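Local coordinates for protein methyltransferase (Pyrococcus horikoshii, PDB 1IXK) that probably transfers a methyl group from S-adenosyl-L-methionine to the C5 position of cytidine in tRNA, at residues R62-K71 against T83-E94. Numbering follows the deposited sequence.
Sequences RLNKKGFQFK and TREPFSITSTPE
Glu94 holds Arg62, of helix 56-65, and Lys66 in a salt-bridge network. Arg62 meets it side-on, NE and NH2 (2.8 Å) converging on Glu94 OE2; the guanidinium and carboxylate planes stand 84° apart, and NE takes the anti lone pair. Lys66, extended beyond CG, brings NZ to the syn lone pair of Glu94 OE1 at 2.9 Å. Gln69 N donates to Arg84 O (3.0 Å); Thr83 and Arg84 both face Gln69 and donate their N-H to its O, a classic beta bulge. Arg84 NH2 hydrogen-bonds Gly67 O (2.9 Å), where a Schellman motif ends the helix.

Between these polar ends lies the Phe68 ring. Pro86 CG sits 3.9 Å from its centroid, 5° off the normal, a CH-pi contact; Ile89 CD1 covers the opposite face, nearer the rim. The ring's edge points at the face of Phe87 (centroids 4.9 Å apart, planes at 63°).

Phe68 and Ile89 also touch Leu82 of strand 79-82, and Ile89 reaches strand 100-102. In the N-terminal RsmF-type region, the contact joins the end of helix 56-65 and edge strand 69-73 of the four-stranded antiparallel sheet to the loop after strand 79-82 and the first turn of helix 93-96.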
loop_
_atom_site.group_PDB
_atom_site.type_symbol
_atom_site.label_atom_id
_atom_site.label_comp_id
_atom_site.label_asym_id
_atom_site.label_seq_id
_atom_site.Cartn_x
_atom_site.Cartn_y
_atom_site.Cartn_z
ATOM N N ARG A 62 0.343 -17.164 -21.898
ATOM C CA ARG A 62 1.111 -18.292 -21.386
ATOM C C ARG A 62 0.445 -18.971 -20.194
ATOM O O ARG A 62 0.383 -20.199 -20.129
ATOM C CB ARG A 62 2.519 -17.842 -20.992
ATOM C CG ARG A 62 3.420 -17.519 -22.170
ATOM C CD ARG A 62 4.811 -17.083 -21.714
ATOM N NE ARG A 62 5.410 -18.024 -20.768
ATOM C CZ ARG A 62 6.706 -18.060 -20.471
ATOM N NH1 ARG A 62 7.544 -17.207 -21.050
ATOM N NH2 ARG A 62 7.166 -18.944 -19.594
ATOM N N LEU A 63 -0.041 -18.177 -19.242
ATOM C CA LEU A 63 -0.696 -18.728 -18.059
ATOM C C LEU A 63 -2.046 -19.362 -18.381
ATOM O O LEU A 63 -2.377 -20.425 -17.861
ATOM C CB LEU A 63 -0.871 -17.643 -16.984
ATOM C CG LEU A 63 0.412 -17.255 -16.239
ATOM C CD1 LEU A 63 0.082 -16.323 -15.069
ATOM C CD2 LEU A 63 1.088 -18.517 -15.710
ATOM N N ASN A 64 -2.825 -18.701 -19.229
ATOM C CA ASN A 64 -4.132 -19.216 -19.616
ATOM C C ASN A 64 -3.955 -20.583 -20.272
ATOM O O ASN A 64 -4.733 -21.503 -20.034
ATOM C CB ASN A 64 -4.812 -18.262 -20.603
ATOM C CG ASN A 64 -5.522 -17.103 -19.919
ATOM O OD1 ASN A 64 -5.927 -16.145 -20.579
ATOM N ND2 ASN A 64 -5.689 -17.187 -18.602
ATOM N N LYS A 65 -2.921 -20.707 -21.096
ATOM C CA LYS A 65 -2.643 -21.959 -21.792
ATOM C C LYS A 65 -2.388 -23.104 -20.810
ATOM O O LYS A 65 -2.662 -24.267 -21.117
ATOM C CB LYS A 65 -1.424 -21.799 -22.699
ATOM C CG LYS A 65 -1.187 -22.979 -23.624
ATOM C CD LYS A 65 0.293 -23.323 -23.722
ATOM C CE LYS A 65 0.821 -23.858 -22.394
ATOM N NZ LYS A 65 2.261 -24.239 -22.469
ATOM N N LYS A 66 -1.870 -22.772 -19.631
ATOM C CA LYS A 66 -1.572 -23.778 -18.618
ATOM C C LYS A 66 -2.749 -24.111 -17.705
ATOM O O LYS A 66 -2.638 -24.974 -16.833
ATOM C CB LYS A 66 -0.377 -23.337 -17.773
ATOM C CG LYS A 66 0.894 -23.130 -18.577
ATOM C CD LYS A 66 2.091 -22.910 -17.670
ATOM C CE LYS A 66 3.361 -22.741 -18.484
ATOM N NZ LYS A 66 4.564 -22.813 -17.624
ATOM N N GLY A 67 -3.872 -23.428 -17.895
ATOM C CA GLY A 67 -5.039 -23.706 -17.077
ATOM C C GLY A 67 -5.398 -22.653 -16.044
ATOM O O GLY A 67 -6.432 -22.758 -15.386
ATOM N N PHE A 68 -4.555 -21.641 -15.884
ATOM C CA PHE A 68 -4.846 -20.587 -14.918
ATOM C C PHE A 68 -5.851 -19.589 -15.477
ATOM O O PHE A 68 -5.849 -19.297 -16.672
ATOM C CB PHE A 68 -3.568 -19.839 -14.528
ATOM C CG PHE A 68 -2.549 -20.692 -13.829
ATOM C CD1 PHE A 68 -1.669 -21.486 -14.555
ATOM C CD2 PHE A 68 -2.478 -20.710 -12.441
ATOM C CE1 PHE A 68 -0.730 -22.284 -13.908
ATOM C CE2 PHE A 68 -1.543 -21.505 -11.784
ATOM C CZ PHE A 68 -0.670 -22.294 -12.520
ATOM N N GLN A 69 -6.723 -19.083 -14.612
ATOM C CA GLN A 69 -7.703 -18.078 -15.007
ATOM C C GLN A 69 -7.614 -16.983 -13.950
ATOM O O GLN A 69 -7.326 -17.259 -12.786
ATOM C CB GLN A 69 -9.110 -18.678 -15.070
ATOM C CG GLN A 69 -9.220 -19.835 -16.058
ATOM C CD GLN A 69 -10.635 -20.369 -16.195
ATOM O OE1 GLN A 69 -11.330 -20.581 -15.203
ATOM N NE2 GLN A 69 -11.060 -20.605 -17.431
ATOM N N PHE A 70 -7.845 -15.741 -14.354
ATOM C CA PHE A 70 -7.728 -14.627 -13.421
ATOM C C PHE A 70 -8.469 -13.384 -13.888
ATOM O O PHE A 70 -8.806 -13.259 -15.065
ATOM C CB PHE A 70 -6.249 -14.287 -13.228
ATOM C CG PHE A 70 -5.409 -14.530 -14.455
ATOM C CD1 PHE A 70 -4.769 -15.754 -14.644
ATOM C CD2 PHE A 70 -5.295 -13.556 -15.443
ATOM C CE1 PHE A 70 -4.028 -16.007 -15.802
ATOM C CE2 PHE A 70 -4.556 -13.798 -16.610
ATOM C CZ PHE A 70 -3.923 -15.028 -16.785
ATOM N N LYS A 71 -8.707 -12.468 -12.952
ATOM C CA LYS A 71 -9.399 -11.213 -13.245
ATOM C C LYS A 71 -8.437 -10.054 -13.003
ATOM O O LYS A 71 -7.535 -10.146 -12.178
ATOM C CB LYS A 71 -10.610 -11.034 -12.331
ATOM C CG LYS A 71 -11.628 -12.149 -12.386
ATOM C CD LYS A 71 -12.740 -11.890 -11.381
ATOM C CE LYS A 71 -12.179 -11.744 -9.968
ATOM N NZ LYS A 71 -13.240 -11.462 -8.961
ATOM N N THR A 83 -8.613 -16.954 -10.249
ATOM C CA THR A 83 -9.965 -17.477 -10.094
ATOM C C THR A 83 -9.896 -18.982 -10.330
ATOM O O THR A 83 -10.790 -19.729 -9.934
ATOM C CB THR A 83 -10.943 -16.840 -11.096
ATOM O OG1 THR A 83 -10.440 -16.993 -12.428
ATOM C CG2 THR A 83 -11.120 -15.362 -10.790
ATOM N N ARG A 84 -8.826 -19.414 -10.989
ATOM C CA ARG A 84 -8.593 -20.834 -11.247
ATOM C C ARG A 84 -7.096 -21.070 -11.187
ATOM O O ARG A 84 -6.341 -20.593 -12.032
ATOM C CB ARG A 84 -9.110 -21.263 -12.624
ATOM C CG ARG A 84 -9.034 -22.786 -12.853
ATOM C CD ARG A 84 -9.666 -23.186 -14.183
ATOM N NE ARG A 84 -9.958 -24.619 -14.270
ATOM C CZ ARG A 84 -9.061 -25.570 -14.522
ATOM N NH1 ARG A 84 -9.445 -26.842 -14.575
ATOM N NH2 ARG A 84 -7.787 -25.260 -14.734
ATOM N N GLU A 85 -6.668 -21.800 -10.170
ATOM C CA GLU A 85 -5.260 -22.095 -10.002
ATOM C C GLU A 85 -5.121 -23.602 -10.039
ATOM O O GLU A 85 -5.061 -24.247 -8.986
ATOM C CB GLU A 85 -4.768 -21.567 -8.656
ATOM C CG GLU A 85 -3.269 -21.381 -8.574
ATOM C CD GLU A 85 -2.838 -20.784 -7.247
ATOM O OE1 GLU A 85 -3.718 -20.324 -6.489
ATOM O OE2 GLU A 85 -1.622 -20.770 -6.967
ATOM N N PRO A 86 -5.068 -24.188 -11.250
ATOM C CA PRO A 86 -4.935 -25.640 -11.304
ATOM C C PRO A 86 -3.915 -26.077 -10.277
ATOM O O PRO A 86 -4.288 -26.714 -9.280
ATOM C CB PRO A 86 -4.492 -25.910 -12.749
ATOM C CG PRO A 86 -3.900 -24.636 -13.191
ATOM C CD PRO A 86 -4.818 -23.611 -12.578
ATOM N N PHE A 87 -2.644 -25.740 -10.504
ATOM C CA PHE A 87 -1.588 -26.097 -9.554
ATOM C C PHE A 87 -0.987 -24.794 -9.045
ATOM O O PHE A 87 -1.292 -23.727 -9.575
ATOM C CB PHE A 87 -0.498 -26.970 -10.209
ATOM C CG PHE A 87 0.100 -26.380 -11.468
ATOM C CD1 PHE A 87 -0.646 -26.306 -12.643
ATOM C CD2 PHE A 87 1.409 -25.901 -11.479
ATOM C CE1 PHE A 87 -0.095 -25.769 -13.810
ATOM C CE2 PHE A 87 1.967 -25.364 -12.637
ATOM C CZ PHE A 87 1.214 -25.296 -13.804
ATOM N N SER A 88 -0.141 -24.878 -8.022
ATOM C CA SER A 88 0.487 -23.697 -7.429
ATOM C C SER A 88 1.129 -22.776 -8.454
ATOM O O SER A 88 1.980 -23.197 -9.235
ATOM C CB SER A 88 1.537 -24.120 -6.403
ATOM O OG SER A 88 2.131 -22.981 -5.805
ATOM N N ILE A 89 0.725 -21.509 -8.426
ATOM C CA ILE A 89 1.250 -20.520 -9.356
ATOM C C ILE A 89 2.741 -20.295 -9.125
ATOM O O ILE A 89 3.467 -19.906 -10.040
ATOM C CB ILE A 89 0.498 -19.170 -9.222
ATOM C CG1 ILE A 89 0.998 -18.182 -10.277
ATOM C CG2 ILE A 89 0.693 -18.592 -7.829
ATOM C CD1 ILE A 89 0.698 -18.602 -11.696
ATOM N N THR A 90 3.197 -20.547 -7.903
ATOM C CA THR A 90 4.607 -20.369 -7.578
ATOM C C THR A 90 5.466 -21.545 -8.057
ATOM O O THR A 90 6.686 -21.536 -7.907
ATOM C CB THR A 90 4.809 -20.162 -6.056
ATOM O OG1 THR A 90 4.103 -21.177 -5.330
ATOM C CG2 THR A 90 4.297 -18.787 -5.633
ATOM N N SER A 91 4.830 -22.553 -8.644
ATOM C CA SER A 91 5.566 -23.709 -9.152
ATOM C C SER A 91 5.752 -23.588 -10.661
ATOM O O SER A 91 6.368 -24.444 -11.292
ATOM C CB SER A 91 4.824 -25.012 -8.827
ATOM O OG SER A 91 4.785 -25.250 -7.429
ATOM N N THR A 92 5.216 -22.515 -11.235
ATOM C CA THR A 92 5.316 -22.279 -12.673
ATOM C C THR A 92 6.656 -21.669 -13.062
ATOM O O THR A 92 7.299 -20.996 -12.257
ATOM C CB THR A 92 4.231 -21.308 -13.157
ATOM O OG1 THR A 92 4.421 -20.035 -12.526
ATOM C CG2 THR A 92 2.848 -21.835 -12.819
ATOM N N PRO A 93 7.098 -21.906 -14.310
ATOM C CA PRO A 93 8.369 -21.358 -14.787
ATOM C C PRO A 93 8.261 -19.832 -14.800
ATOM O O PRO A 93 9.247 -19.125 -14.592
ATOM C CB PRO A 93 8.486 -21.935 -16.197
ATOM C CG PRO A 93 7.739 -23.225 -16.101
ATOM C CD PRO A 93 6.524 -22.834 -15.301
ATOM N N GLU A 94 7.048 -19.341 -15.052
ATOM C CA GLU A 94 6.775 -17.906 -15.087
ATOM C C GLU A 94 7.227 -17.259 -13.779
ATOM O O GLU A 94 7.920 -16.245 -13.780
ATOM C CB GLU A 94 5.276 -17.645 -15.272
ATOM C CG GLU A 94 4.715 -17.895 -16.672
ATOM C CD GLU A 94 4.764 -19.352 -17.094
ATOM O OE1 GLU A 94 4.732 -20.235 -16.211
ATOM O OE2 GLU A 94 4.817 -19.614 -18.315
#